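Local coordinates for protein manganese-dependent inorganic pyrophosphatase (Methanocaldococcus jannaschii, PDB 2EB0) that catalyses the hydrolysis of diphosphate to two phosphates, as a family II pyrophosphatase that uses manganese and binds two such ions per subunit, at residues Glu288-Met291 / Lys295-Val298; Phe251-Ile256 / Gly260-Val265; Ala30-Ile35 / Gln72-Leu77; Met201-Phe206 / Glu238-Asn243; Leu116-Ala121 / Lys161-Lys166. One frame throughout, in Å; residues are numbered along the deposited sequence.

Interaction 1: residues Glu288-Met291 / Lys295-Val298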
# COMPACT_ATOMS: atom_id res chain seq x y z
N GLU B 288 -23.47 -14.12 -12.37
CA GLU B 288 -22.83 -14.55 -13.61
C GLU B 288 -21.43 -13.99 -13.81
O GLU B 288 -21.22 -12.78 -13.71
CB GLU B 288 -23.70 -14.19 -14.81
CG GLU B 288 -24.56 -15.33 -15.31
CD GLU B 288 -23.75 -16.39 -16.05
OE1 GLU B 288 -23.11 -16.06 -17.07
OE2 GLU B 288 -23.75 -17.56 -15.61
N GLY B 289 -20.49 -14.88 -14.12
CA GLY B 289 -19.12 -14.49 -14.37
C GLY B 289 -18.32 -14.14 -13.13
O GLY B 289 -17.12 -13.90 -13.21
N VAL B 290 -18.99 -14.12 -11.98
CA VAL B 290 -18.33 -13.78 -10.71
C VAL B 290 -17.58 -14.95 -10.08
O VAL B 290 -18.19 -15.91 -9.60
CB VAL B 290 -19.37 -13.22 -9.70
CG1 VAL B 290 -18.71 -12.92 -8.38
CG2 VAL B 290 -20.03 -11.97 -10.27
N MET B 291 -16.25 -14.87 -10.08
CA MET B 291 -15.41 -15.91 -9.48
C MET B 291 -14.43 -15.35 -8.45
O MET B 291 -13.98 -16.07 -7.56
CB MET B 291 -14.57 -16.63 -10.54
CG MET B 291 -15.31 -17.56 -11.47
SD MET B 291 -14.10 -18.46 -12.47
CE MET B 291 -13.78 -19.86 -11.40
N LYS B 295 -11.79 -9.23 -6.56
CA LYS B 295 -11.96 -8.36 -7.71
C LYS B 295 -13.40 -8.10 -8.14
O LYS B 295 -13.69 -7.06 -8.74
CB LYS B 295 -11.17 -8.95 -8.89
CG LYS B 295 -11.09 -8.06 -10.11
CD LYS B 295 -10.05 -8.59 -11.08
CE LYS B 295 -9.78 -7.61 -12.21
NZ LYS B 295 -8.63 -8.06 -13.04
N GLN B 296 -14.30 -9.01 -7.81
CA GLN B 296 -15.69 -8.87 -8.21
C GLN B 296 -16.70 -8.71 -7.08
O GLN B 296 -17.80 -8.20 -7.30
CB GLN B 296 -16.07 -10.06 -9.08
CG GLN B 296 -15.23 -10.15 -10.35
CD GLN B 296 -15.49 -11.42 -11.15
OE1 GLN B 296 -15.03 -12.50 -10.79
NE2 GLN B 296 -16.23 -11.28 -12.25
N VAL B 297 -16.33 -9.12 -5.87
CA VAL B 297 -17.25 -9.02 -4.74
C VAL B 297 -16.92 -7.93 -3.72
O VAL B 297 -17.79 -7.17 -3.31
CB VAL B 297 -17.35 -10.38 -4.00
CG1 VAL B 297 -18.31 -10.26 -2.83
CG2 VAL B 297 -17.81 -11.46 -4.96
N VAL B 298 -15.66 -7.84 -3.32
CA VAL B 298 -15.26 -6.84 -2.34
C VAL B 298 -15.38 -5.39 -2.84
O VAL B 298 -15.97 -4.54 -2.16
CB VAL B 298 -13.82 -7.11 -1.85
CG1 VAL B 298 -13.37 -6.03 -0.88
CG2 VAL B 298 -13.75 -8.48 -1.17

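Interaction 2: residues Phe251-Ile256 / Gly260-Val265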
# COMPACT_ATOMS: atom_id res chain seq x y z
N PHE B 251 -21.74 -15.76 1.15
CA PHE B 251 -21.01 -17.00 0.94
C PHE B 251 -21.12 -17.35 -0.53
O PHE B 251 -22.23 -17.53 -1.05
CB PHE B 251 -21.58 -18.14 1.76
CG PHE B 251 -20.66 -19.33 1.84
CD1 PHE B 251 -19.59 -19.33 2.72
CD2 PHE B 251 -20.86 -20.43 1.01
CE1 PHE B 251 -18.71 -20.41 2.77
CE2 PHE B 251 -19.99 -21.51 1.05
CZ PHE B 251 -18.91 -21.50 1.93
N LEU B 252 -19.98 -17.46 -1.18
CA LEU B 252 -19.94 -17.75 -2.60
C LEU B 252 -19.79 -19.23 -2.94
O LEU B 252 -18.76 -19.85 -2.64
CB LEU B 252 -18.78 -16.98 -3.26
CG LEU B 252 -18.78 -15.48 -3.01
CD1 LEU B 252 -17.48 -14.88 -3.53
CD2 LEU B 252 -19.99 -14.84 -3.67
N ILE B 253 -20.83 -19.80 -3.55
CA ILE B 253 -20.76 -21.18 -3.99
C ILE B 253 -20.29 -21.00 -5.43
O ILE B 253 -21.10 -20.73 -6.31
CB ILE B 253 -22.13 -21.86 -3.98
CG1 ILE B 253 -22.65 -21.93 -2.55
CG2 ILE B 253 -22.02 -23.26 -4.57
CD1 ILE B 253 -24.06 -22.53 -2.42
N THR B 254 -18.99 -21.12 -5.65
CA THR B 254 -18.41 -20.91 -6.97
C THR B 254 -18.37 -22.15 -7.88
O THR B 254 -17.76 -23.18 -7.56
CB THR B 254 -16.99 -20.31 -6.81
OG1 THR B 254 -17.10 -19.04 -6.14
CG2 THR B 254 -16.32 -20.11 -8.16
N ASP B 255 -19.05 -22.04 -9.00
CA ASP B 255 -19.11 -23.11 -9.98
C ASP B 255 -17.93 -22.93 -10.92
O ASP B 255 -17.96 -22.09 -11.82
CB ASP B 255 -20.43 -23.01 -10.74
CG ASP B 255 -20.62 -24.14 -11.72
OD1 ASP B 255 -21.68 -24.81 -11.62
OD2 ASP B 255 -19.73 -24.37 -12.57
N ILE B 256 -16.89 -23.71 -10.72
CA ILE B 256 -15.69 -23.60 -11.54
C ILE B 256 -15.95 -23.71 -13.04
O ILE B 256 -15.37 -22.97 -13.81
CB ILE B 256 -14.62 -24.62 -11.09
CG1 ILE B 256 -14.14 -24.26 -9.68
CG2 ILE B 256 -13.45 -24.63 -12.07
CD1 ILE B 256 -13.29 -25.33 -9.03
N GLY B 260 -19.08 -18.94 -12.34
CA GLY B 260 -20.04 -18.05 -11.71
C GLY B 260 -20.21 -18.44 -10.25
O GLY B 260 -19.73 -19.49 -9.83
N SER B 261 -20.89 -17.61 -9.48
CA SER B 261 -21.08 -17.93 -8.07
C SER B 261 -22.49 -17.68 -7.58
O SER B 261 -23.11 -16.69 -7.93
CB SER B 261 -20.12 -17.11 -7.21
OG SER B 261 -18.77 -17.40 -7.52
N GLU B 262 -22.99 -18.60 -6.77
CA GLU B 262 -24.30 -18.44 -6.18
C GLU B 262 -23.99 -17.75 -4.86
O GLU B 262 -23.30 -18.30 -4.01
CB GLU B 262 -24.98 -19.78 -5.89
CG GLU B 262 -26.42 -19.63 -5.45
CD GLU B 262 -27.03 -20.91 -4.91
OE1 GLU B 262 -26.78 -21.99 -5.50
OE2 GLU B 262 -27.77 -20.84 -3.91
N ALA B 263 -24.48 -16.53 -4.69
CA ALA B 263 -24.22 -15.81 -3.46
C ALA B 263 -25.32 -15.99 -2.43
O ALA B 263 -26.49 -15.78 -2.73
CB ALA B 263 -24.03 -14.33 -3.75
N LEU B 264 -24.95 -16.41 -1.23
CA LEU B 264 -25.90 -16.57 -0.14
C LEU B 264 -25.78 -15.26 0.63
O LEU B 264 -24.68 -14.85 0.99
CB LEU B 264 -25.51 -17.73 0.78
CG LEU B 264 -25.39 -19.14 0.17
CD1 LEU B 264 -25.18 -20.14 1.31
CD2 LEU B 264 -26.65 -19.49 -0.60
N VAL B 265 -26.91 -14.61 0.88
CA VAL B 265 -26.89 -13.32 1.56
C VAL B 265 -27.55 -13.33 2.93
O VAL B 265 -28.73 -13.65 3.07
CB VAL B 265 -27.54 -12.24 0.68
CG1 VAL B 265 -27.38 -10.87 1.32
CG2 VAL B 265 -26.89 -12.25 -0.70

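Interaction 3: residues Ala30-Ile35 / Gln72-Leu77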
# COMPACT_ATOMS: atom_id res chain seq x y z
N ALA B 30 5.50 -19.41 8.54
CA ALA B 30 4.48 -19.71 9.52
C ALA B 30 3.10 -19.58 8.90
O ALA B 30 2.95 -19.07 7.78
CB ALA B 30 4.62 -18.78 10.72
N ARG B 31 2.10 -20.03 9.65
CA ARG B 31 0.70 -20.01 9.23
C ARG B 31 -0.19 -19.56 10.39
O ARG B 31 0.16 -19.74 11.56
CB ARG B 31 0.30 -21.41 8.75
CG ARG B 31 0.54 -22.50 9.78
CD ARG B 31 0.51 -23.90 9.17
NE ARG B 31 0.73 -24.94 10.18
CZ ARG B 31 -0.24 -25.46 10.94
NH1 ARG B 31 -1.49 -25.03 10.82
NH2 ARG B 31 0.05 -26.40 11.82
N LEU B 32 -1.34 -18.98 10.07
CA LEU B 32 -2.27 -18.50 11.08
C LEU B 32 -3.48 -19.42 11.24
O LEU B 32 -4.40 -19.10 11.99
CB LEU B 32 -2.76 -17.09 10.73
CG LEU B 32 -1.77 -15.92 10.80
CD1 LEU B 32 -2.50 -14.60 10.60
CD2 LEU B 32 -1.07 -15.92 12.14
N GLY B 33 -3.47 -20.55 10.54
CA GLY B 33 -4.59 -21.48 10.63
C GLY B 33 -4.26 -22.86 10.08
O GLY B 33 -3.12 -23.12 9.68
N ASP B 34 -5.25 -23.74 10.04
CA ASP B 34 -5.03 -25.09 9.54
C ASP B 34 -4.99 -25.13 8.02
O ASP B 34 -5.64 -24.33 7.36
CB ASP B 34 -6.11 -26.04 10.05
CG ASP B 34 -5.91 -26.42 11.50
OD1 ASP B 34 -4.80 -26.89 11.84
OD2 ASP B 34 -6.85 -26.26 12.30
N ILE B 35 -4.21 -26.06 7.49
CA ILE B 35 -4.05 -26.22 6.04
C ILE B 35 -5.23 -26.98 5.43
O ILE B 35 -5.74 -27.93 6.02
CB ILE B 35 -2.74 -26.97 5.75
CG1 ILE B 35 -2.66 -27.41 4.30
CG2 ILE B 35 -2.64 -28.17 6.65
CD1 ILE B 35 -1.38 -28.14 3.97
N GLN B 72 -7.90 -10.44 9.31
CA GLN B 72 -7.44 -11.67 8.66
C GLN B 72 -6.02 -12.02 9.11
O GLN B 72 -5.45 -13.03 8.68
CB GLN B 72 -7.45 -11.50 7.14
CG GLN B 72 -8.77 -11.07 6.55
CD GLN B 72 -8.66 -10.64 5.10
OE1 GLN B 72 -9.57 -10.02 4.55
NE2 GLN B 72 -7.54 -10.98 4.46
N SER B 73 -5.47 -11.19 9.98
CA SER B 73 -4.11 -11.37 10.48
C SER B 73 -4.13 -11.61 11.99
O SER B 73 -5.18 -11.94 12.54
CB SER B 73 -3.29 -10.11 10.15
OG SER B 73 -1.89 -10.34 10.24
N PHE B 74 -2.98 -11.47 12.64
CA PHE B 74 -2.89 -11.67 14.09
C PHE B 74 -3.87 -10.75 14.80
O PHE B 74 -4.05 -9.60 14.39
CB PHE B 74 -1.50 -11.31 14.64
CG PHE B 74 -0.37 -12.11 14.08
CD1 PHE B 74 0.22 -11.75 12.87
CD2 PHE B 74 0.15 -13.19 14.78
CE1 PHE B 74 1.33 -12.44 12.39
CE2 PHE B 74 1.25 -13.89 14.30
CZ PHE B 74 1.85 -13.51 13.10
N ASP B 75 -4.48 -11.24 15.87
CA ASP B 75 -5.43 -10.43 16.64
C ASP B 75 -4.65 -9.30 17.30
O ASP B 75 -5.20 -8.23 17.56
CB ASP B 75 -6.10 -11.28 17.72
CG ASP B 75 -6.79 -12.50 17.15
OD1 ASP B 75 -7.71 -12.34 16.33
OD2 ASP B 75 -6.41 -13.62 17.54
N ASP B 76 -3.37 -9.54 17.55
CA ASP B 76 -2.49 -8.57 18.18
C ASP B 76 -1.37 -8.14 17.24
O ASP B 76 -0.22 -8.00 17.66
CB ASP B 76 -1.87 -9.18 19.44
CG ASP B 76 -1.11 -10.47 19.16
OD1 ASP B 76 -0.39 -10.94 20.07
OD2 ASP B 76 -1.22 -11.01 18.04
N LEU B 77 -1.70 -7.93 15.97
CA LEU B 77 -0.71 -7.51 14.98
C LEU B 77 0.07 -6.31 15.51
O LEU B 77 1.30 -6.27 15.44
CB LEU B 77 -1.40 -7.11 13.67
CG LEU B 77 -0.69 -7.38 12.34
CD1 LEU B 77 -1.34 -6.51 11.27
CD2 LEU B 77 0.81 -7.08 12.43

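Interaction 4: residues Met201-Phe206 / Glu238-Asn243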
# COMPACT_ATOMS: atom_id res chain seq x y z
N MET B 201 -13.55 -23.16 6.03
CA MET B 201 -12.41 -23.44 5.17
C MET B 201 -11.81 -22.20 4.51
O MET B 201 -10.59 -22.04 4.48
CB MET B 201 -12.79 -24.45 4.10
CG MET B 201 -11.59 -25.08 3.40
SD MET B 201 -10.51 -25.99 4.55
CE MET B 201 -11.44 -27.50 4.73
N ASP B 202 -12.65 -21.32 3.99
CA ASP B 202 -12.14 -20.13 3.31
C ASP B 202 -12.98 -18.89 3.58
O ASP B 202 -13.40 -18.19 2.66
CB ASP B 202 -12.07 -20.41 1.80
CG ASP B 202 -11.49 -19.25 1.01
OD1 ASP B 202 -10.51 -18.64 1.47
OD2 ASP B 202 -12.02 -18.96 -0.08
N PHE B 203 -13.19 -18.60 4.86
CA PHE B 203 -13.98 -17.45 5.26
C PHE B 203 -13.08 -16.26 5.57
O PHE B 203 -12.14 -16.38 6.36
CB PHE B 203 -14.81 -17.80 6.50
CG PHE B 203 -16.02 -16.95 6.68
CD1 PHE B 203 -17.26 -17.37 6.21
CD2 PHE B 203 -15.92 -15.71 7.31
CE1 PHE B 203 -18.39 -16.56 6.35
CE2 PHE B 203 -17.05 -14.90 7.45
CZ PHE B 203 -18.29 -15.33 6.97
N LYS B 204 -13.36 -15.12 4.95
CA LYS B 204 -12.58 -13.91 5.18
C LYS B 204 -13.44 -12.85 5.85
O LYS B 204 -14.61 -12.69 5.52
CB LYS B 204 -12.06 -13.37 3.84
CG LYS B 204 -10.88 -14.12 3.27
CD LYS B 204 -9.61 -13.30 3.39
CE LYS B 204 -8.39 -14.07 2.87
NZ LYS B 204 -8.53 -14.45 1.44
N ASN B 205 -12.85 -12.15 6.81
CA ASN B 205 -13.57 -11.10 7.53
C ASN B 205 -13.04 -9.74 7.10
O ASN B 205 -11.84 -9.61 6.84
CB ASN B 205 -13.39 -11.28 9.03
CG ASN B 205 -14.08 -12.52 9.53
OD1 ASN B 205 -15.23 -12.79 9.18
ND2 ASN B 205 -13.39 -13.28 10.37
N PHE B 206 -13.91 -8.75 7.01
CA PHE B 206 -13.50 -7.40 6.60
C PHE B 206 -14.14 -6.31 7.45
O PHE B 206 -15.11 -6.55 8.18
CB PHE B 206 -13.92 -7.08 5.15
CG PHE B 206 -13.42 -8.06 4.13
CD1 PHE B 206 -14.01 -9.31 4.00
CD2 PHE B 206 -12.36 -7.71 3.29
CE1 PHE B 206 -13.55 -10.22 3.04
CE2 PHE B 206 -11.89 -8.60 2.33
CZ PHE B 206 -12.49 -9.86 2.20
N GLU B 238 -26.50 -17.91 9.56
CA GLU B 238 -27.42 -17.03 10.27
C GLU B 238 -26.99 -16.93 11.71
O GLU B 238 -27.09 -15.87 12.33
CB GLU B 238 -28.85 -17.55 10.18
CG GLU B 238 -29.49 -17.39 8.81
CD GLU B 238 -30.95 -17.80 8.78
OE1 GLU B 238 -31.23 -19.00 9.01
OE2 GLU B 238 -31.81 -16.94 8.53
N GLU B 239 -26.52 -18.05 12.24
CA GLU B 239 -26.05 -18.14 13.62
C GLU B 239 -24.74 -17.39 13.78
O GLU B 239 -24.53 -16.67 14.75
CB GLU B 239 -25.85 -19.61 14.02
CG GLU B 239 -27.13 -20.39 14.21
CD GLU B 239 -27.91 -19.93 15.43
OE1 GLU B 239 -29.02 -20.46 15.66
OE2 GLU B 239 -27.41 -19.06 16.17
N LYS B 240 -23.85 -17.57 12.80
CA LYS B 240 -22.55 -16.91 12.82
C LYS B 240 -22.75 -15.40 12.78
O LYS B 240 -22.05 -14.65 13.47
CB LYS B 240 -21.73 -17.35 11.61
CG LYS B 240 -20.34 -16.75 11.56
CD LYS B 240 -19.54 -17.31 10.37
CE LYS B 240 -18.12 -16.75 10.34
NZ LYS B 240 -17.36 -17.14 11.55
N LEU B 241 -23.71 -14.96 11.99
CA LEU B 241 -24.01 -13.54 11.83
C LEU B 241 -24.30 -12.82 13.15
O LEU B 241 -23.59 -11.89 13.52
CB LEU B 241 -25.20 -13.36 10.88
CG LEU B 241 -25.68 -11.92 10.68
CD1 LEU B 241 -24.86 -11.23 9.59
CD2 LEU B 241 -27.16 -11.93 10.31
N LYS B 242 -25.34 -13.26 13.86
CA LYS B 242 -25.72 -12.63 15.12
C LYS B 242 -24.78 -12.87 16.31
O LYS B 242 -24.61 -11.98 17.15
CB LYS B 242 -27.15 -13.04 15.50
CG LYS B 242 -27.37 -14.52 15.62
CD LYS B 242 -28.83 -14.82 15.91
CE LYS B 242 -29.08 -16.31 16.12
NZ LYS B 242 -28.34 -16.83 17.31
N ASN B 243 -24.15 -14.04 16.37
CA ASN B 243 -23.26 -14.34 17.48
C ASN B 243 -21.90 -13.67 17.40
O ASN B 243 -21.28 -13.40 18.43
CB ASN B 243 -23.07 -15.85 17.62
CG ASN B 243 -24.37 -16.57 17.87
OD1 ASN B 243 -25.30 -16.01 18.47
ND2 ASN B 243 -24.46 -17.81 17.42
O HOH W 1 -14.45 -16.41 10.80

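Interaction 5: residues Leu116-Ala121 / Lys161-Lys166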
# COMPACT_ATOMS: atom_id res chain seq x y z
N LEU B 116 9.81 -11.25 -9.20
CA LEU B 116 10.99 -10.63 -8.61
C LEU B 116 12.16 -11.59 -8.75
O LEU B 116 13.30 -11.18 -9.03
CB LEU B 116 10.77 -10.34 -7.13
CG LEU B 116 9.84 -9.16 -6.84
CD1 LEU B 116 9.80 -8.93 -5.33
CD2 LEU B 116 10.36 -7.91 -7.56
N TYR B 117 11.87 -12.87 -8.57
CA TYR B 117 12.92 -13.87 -8.67
C TYR B 117 13.59 -13.95 -10.03
O TYR B 117 14.80 -13.84 -10.13
CB TYR B 117 12.38 -15.24 -8.30
CG TYR B 117 13.39 -16.33 -8.54
CD1 TYR B 117 13.29 -17.16 -9.65
CD2 TYR B 117 14.47 -16.49 -7.68
CE1 TYR B 117 14.24 -18.13 -9.90
CE2 TYR B 117 15.43 -17.45 -7.92
CZ TYR B 117 15.32 -18.27 -9.03
OH TYR B 117 16.26 -19.23 -9.27
N PHE B 118 12.79 -14.13 -11.08
CA PHE B 118 13.35 -14.25 -12.41
C PHE B 118 14.01 -12.98 -12.93
O PHE B 118 14.91 -13.05 -13.77
CB PHE B 118 12.28 -14.75 -13.38
CG PHE B 118 11.87 -16.18 -13.14
CD1 PHE B 118 10.57 -16.49 -12.75
CD2 PHE B 118 12.80 -17.21 -13.31
CE1 PHE B 118 10.19 -17.82 -12.53
CE2 PHE B 118 12.43 -18.54 -13.10
CZ PHE B 118 11.12 -18.84 -12.70
N LYS B 119 13.58 -11.83 -12.43
CA LYS B 119 14.20 -10.58 -12.85
C LYS B 119 15.50 -10.36 -12.06
O LYS B 119 16.16 -9.34 -12.22
CB LYS B 119 13.26 -9.39 -12.62
CG LYS B 119 12.05 -9.38 -13.54
CD LYS B 119 11.14 -8.20 -13.24
CE LYS B 119 11.85 -6.89 -13.51
NZ LYS B 119 12.24 -6.78 -14.93
N ASP B 120 15.86 -11.33 -11.22
CA ASP B 120 17.07 -11.22 -10.40
C ASP B 120 17.00 -10.00 -9.49
O ASP B 120 18.01 -9.34 -9.25
CB ASP B 120 18.30 -11.11 -11.30
CG ASP B 120 18.72 -12.45 -11.87
OD1 ASP B 120 19.23 -13.29 -11.10
OD2 ASP B 120 18.55 -12.65 -13.09
N ALA B 121 15.80 -9.71 -8.99
CA ALA B 121 15.61 -8.56 -8.12
C ALA B 121 14.93 -8.90 -6.81
O ALA B 121 14.24 -8.07 -6.22
CB ALA B 121 14.82 -7.50 -8.86
N LYS B 161 0.38 -16.29 -16.14
CA LYS B 161 0.64 -17.38 -17.08
C LYS B 161 2.12 -17.50 -17.40
O LYS B 161 2.68 -18.59 -17.40
CB LYS B 161 -0.15 -17.16 -18.37
CG LYS B 161 -1.65 -17.06 -18.18
CD LYS B 161 -2.36 -17.24 -19.50
CE LYS B 161 -3.85 -16.96 -19.39
NZ LYS B 161 -4.13 -15.51 -19.22
N GLU B 162 2.75 -16.36 -17.66
CA GLU B 162 4.18 -16.32 -18.00
C GLU B 162 5.01 -16.93 -16.87
O GLU B 162 5.93 -17.71 -17.10
CB GLU B 162 4.60 -14.87 -18.24
CG GLU B 162 6.07 -14.67 -18.49
CD GLU B 162 6.44 -13.21 -18.61
OE1 GLU B 162 7.65 -12.91 -18.79
OE2 GLU B 162 5.53 -12.35 -18.52
N MET B 163 4.66 -16.57 -15.64
CA MET B 163 5.37 -17.07 -14.49
C MET B 163 5.12 -18.56 -14.28
O MET B 163 6.04 -19.31 -13.96
CB MET B 163 4.97 -16.27 -13.26
CG MET B 163 6.17 -15.81 -12.46
SD MET B 163 7.24 -14.51 -13.16
CE MET B 163 7.31 -14.86 -14.92
N ALA B 164 3.87 -18.99 -14.48
CA ALA B 164 3.51 -20.39 -14.33
C ALA B 164 4.36 -21.26 -15.24
O ALA B 164 4.93 -22.26 -14.81
CB ALA B 164 2.02 -20.59 -14.65
N LYS B 165 4.46 -20.88 -16.51
CA LYS B 165 5.25 -21.66 -17.46
C LYS B 165 6.70 -21.82 -17.05
O LYS B 165 7.26 -22.90 -17.14
CB LYS B 165 5.18 -21.03 -18.86
CG LYS B 165 3.83 -21.16 -19.54
CD LYS B 165 3.88 -20.64 -20.97
CE LYS B 165 2.51 -20.69 -21.64
NZ LYS B 165 1.54 -19.75 -21.00
N LYS B 166 7.32 -20.73 -16.60
CA LYS B 166 8.72 -20.77 -16.19
C LYS B 166 8.91 -21.59 -14.92
O LYS B 166 9.93 -22.26 -14.76
CB LYS B 166 9.23 -19.35 -15.98
CG LYS B 166 9.40 -18.57 -17.27
CD LYS B 166 9.62 -17.09 -17.00
CE LYS B 166 10.77 -16.54 -17.83
NZ LYS B 166 12.09 -17.12 -17.42

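Interaction 1: residues Glu288-Met291 / Lys295-Val298
Gln296 OE1 is gripped by two backbone amides, Met291 N from the loop and, next along the chain, Ser292 N. The bond from Met291 N to Gln296 OE1 is 2.8 Å long and nearly straight (164°), its donor standing well above the carbonyl plane of the side-chain amide. The other end of the same amide works in the reverse sense: Gln296 NE2 donates to Gly289 O over 2.9 Å, and that oxygen lies in the amide plane of Gln296. One glutamine thus reads both a carbonyl and an N-H of the loop, so that a helix side chain bridges two backbone groups of the loop leading into its own helix. Because the two bonds leave from opposite ends, the amide can hardly turn over without losing both.

Gln296 reaches the loop because its chain is extended beyond CG (chi2 174°), with Val290 running past it in the opposite direction. Val290 CG1 lies 4.0 Å from Gln296 CB and 3.8 Å from Val297 CG2, where the two valines cross at about a right angle. A small apolar seam therefore lines the polar pair, at the start of a helix that makes a wider pi-type turn at 295-297.

Beyond the pair, Val290 O accepts from Ser261 OG and Met291 O from Gln217 NE2, which tie the loop to the sheet. This is the connection from strand 284-287 to helix 293-306 in the DHHA2 domain, and the helix lies on the mixed sheet, Val297 leaning on Leu252 of strand 248-255 and Ile215 of strand 211-220.

Interaction 2: residues Phe251-Ile256 / Gly260-Val265
The Phe251 ring is met obliquely by Leu264 CD1, and the base of its side chain packs closer, Phe251 CB lying 4.1 Å from Leu264 CB. With CG anti to the backbone N (chi1 -166°), the ring swings off the strand pair to rest on Val218 and Leu237. The flat carboxylates of the same sheet face find their charges outside the pair: Glu262 OE1 meets Lys230, and Asp255 OD1 meets Lys258. Ile253 and Glu262 lie side by side pointing the same way, their CB atoms 4.0 Å apart.

The other face carries Leu252, Thr254, Ser261 and Ala263. Here Thr254 OG1 donates to Ser261 OG over 2.7 Å, one step in a relay, since Gln217 NE2 is bonded to Thr254 OG1 and Ser261 OG has Val290 O as its second partner. Each buried hydroxyl is thereby satisfied twice.

Between the strands, Ile253 N meets Glu262 O at 2.9 Å and almost dead straight (178°), with Glu262 N returning a bond to Ile253 O. Near the turn, Asp255 N to Gly260 O is firm, whereas Gly260 N to Asp255 O is weak at 3.4 Å. This is a textbook antiparallel beta hairpin, set within the mixed sheet of the DHHA2 domain.

Interaction 3: residues Ala30-Ile35 / Gln72-Leu77
Leu32 and Ser73 are the nearest backbone points, their CA atoms 7.4 Å apart; the first segment is just leaving strand 28-31, the second is loop that folds into a type I turn from Phe74 to Leu77, and no hydrogen bond joins the two. One leucine therefore carries the contact, through both branches of its fork. With CG beside the backbone N (chi1 -68°), Leu32 directs that fork at Ser73 and Phe74. Leu32 CD1 presses on the main chain, 3.6 Å from Ser73 CA, while Leu32 CD2 sits over a face of the Phe74 ring. That CH-pi approach is nearly vertical: CD2 is 3.9 Å from the Phe74 ring centroid, 15° off the normal and somewhat toward the rim. The two side chains cross at about a right angle. Replacing Leu32 with an alanine would probably strip the Phe74 ring of its methyl cover, leave Ser73 CA without its neighbour and open a gap between the two segments.

Ser73 OG turns to His67 NE2. Arg31 NH1 bonds to Gly33 O over 2.8 Å, closing a local loop just past the strand. Leu32 and Phe74 also both touch Val5 of strand 2-5, while Phe74 reaches on to Ile62 of strand 61-65, so the loop is packed against the parallel sheet of the DHH domain.

Interaction 4: residues Met201-Phe206 / Glu238-Asn243
Phe203 and Lys240 stand far apart in the main chain, CA to CA 11.4 Å: the first segment runs into strand 204-208, the second is helical throughout, and side chains alone span the distance. Lys240 supplies most of the reach. Its CG is anti to the backbone N (chi1 -178°) and the extended chain carries CE over one face of the Phe203 ring; the bend at chi4 (62°) then sets NZ above the same ring. Lys240 CE is 3.7 Å from the Phe203 ring centroid, a CH-pi contact slightly toward the rim, and closest to Phe203 CE2 at 3.6 Å. Beyond it, Lys240 NZ lies 4.8 Å from the same centroid, again over the face: a cation-pi pair in which the carbon next to the ammonium, probably polarised by it, makes the close touch.

The ammonium is not left to the ring alone. Lys240 NZ forms a salt bridge with Glu244 and donates to a water 3.1 Å away, which Asn205 ND2 also reaches weakly. Asn205 OD1, bonded to Tyr246 OH, lies at the edge of the Phe203 ring in its plane. With a serine in place of Phe203, Lys240 would probably lose its CH-pi and cation-pi partner, and the end of the lysine would be freer to turn.

Ile249 of strand 248-255 touches both Phe203 and Lys240, where helix 230-243 packs near strand 204-208, an outermost strand of the mixed sheet of the DHHA2 domain.

Interaction 5: residues Leu116-Ala121 / Lys161-Lys166
Phe118 is wedged toward helix 158-171 from the last turn of helix 109-118, giving a helix-helix contact built on one aromatic ring, with a Met-aromatic and a cation-pi interaction as its two parts. The ring's surroundings illustrate how differently its face and edge can be used. Over one face comes Lys166: NZ stands 4.6 Å from the Phe118 centroid and 25° off the normal, while Lys166 CB packs off-centre on the same side, 3.8 Å from Phe118 CZ. The lysine starts with CG beside its backbone N, and it is the bends at chi3 and chi4 that bring the ammonium back over the ring. On the opposite face lies the neighbouring Tyr117, whose CD1 is 3.7 Å above the plane and over the ring centre, so Phe118 is sandwiched.

Met163 takes the edge. Its chain is bent at chi2 and chi3 and slides past the phenylalanine in the opposite direction, placing the sulfur near the ring plane; Met163 also touches Ala114 and Glu115 of helix 109-118.

Just past Phe118 the helix closes in a Schellman motif, with Ala121 N bonded to Leu116 O at 2.9 Å and Asp120 at positive phi; Lys119 there forms a salt bridge with Asp123 of the second subunit. The closest approach of sulfur and ring is 3.9 Å, from Met163 SD to Phe118 CD1.

Along the chain the contacts come in the order 3, 5, 4, 2, 1. Interaction 3 belongs to the N-terminal DHH domain, and interaction 5 begins there too, about 28 Å from it between centres. Interactions 4, 2 and 1 lie within the DHHA2 domain round one mixed sheet; interactions 1 and 2, with centres 9 Å apart, touch directly, and Val298 packs on Phe206 to join 1 to 4. The two domains meet where Gln72 of interaction 3 packs on Lys204 and Phe206 of interaction 4. The side chain of Gln72 is about 7 Å from a bound manganese ion, consistent with a family II active site formed between domains. Centres of interactions 4 and 5 are about 36 Å apart.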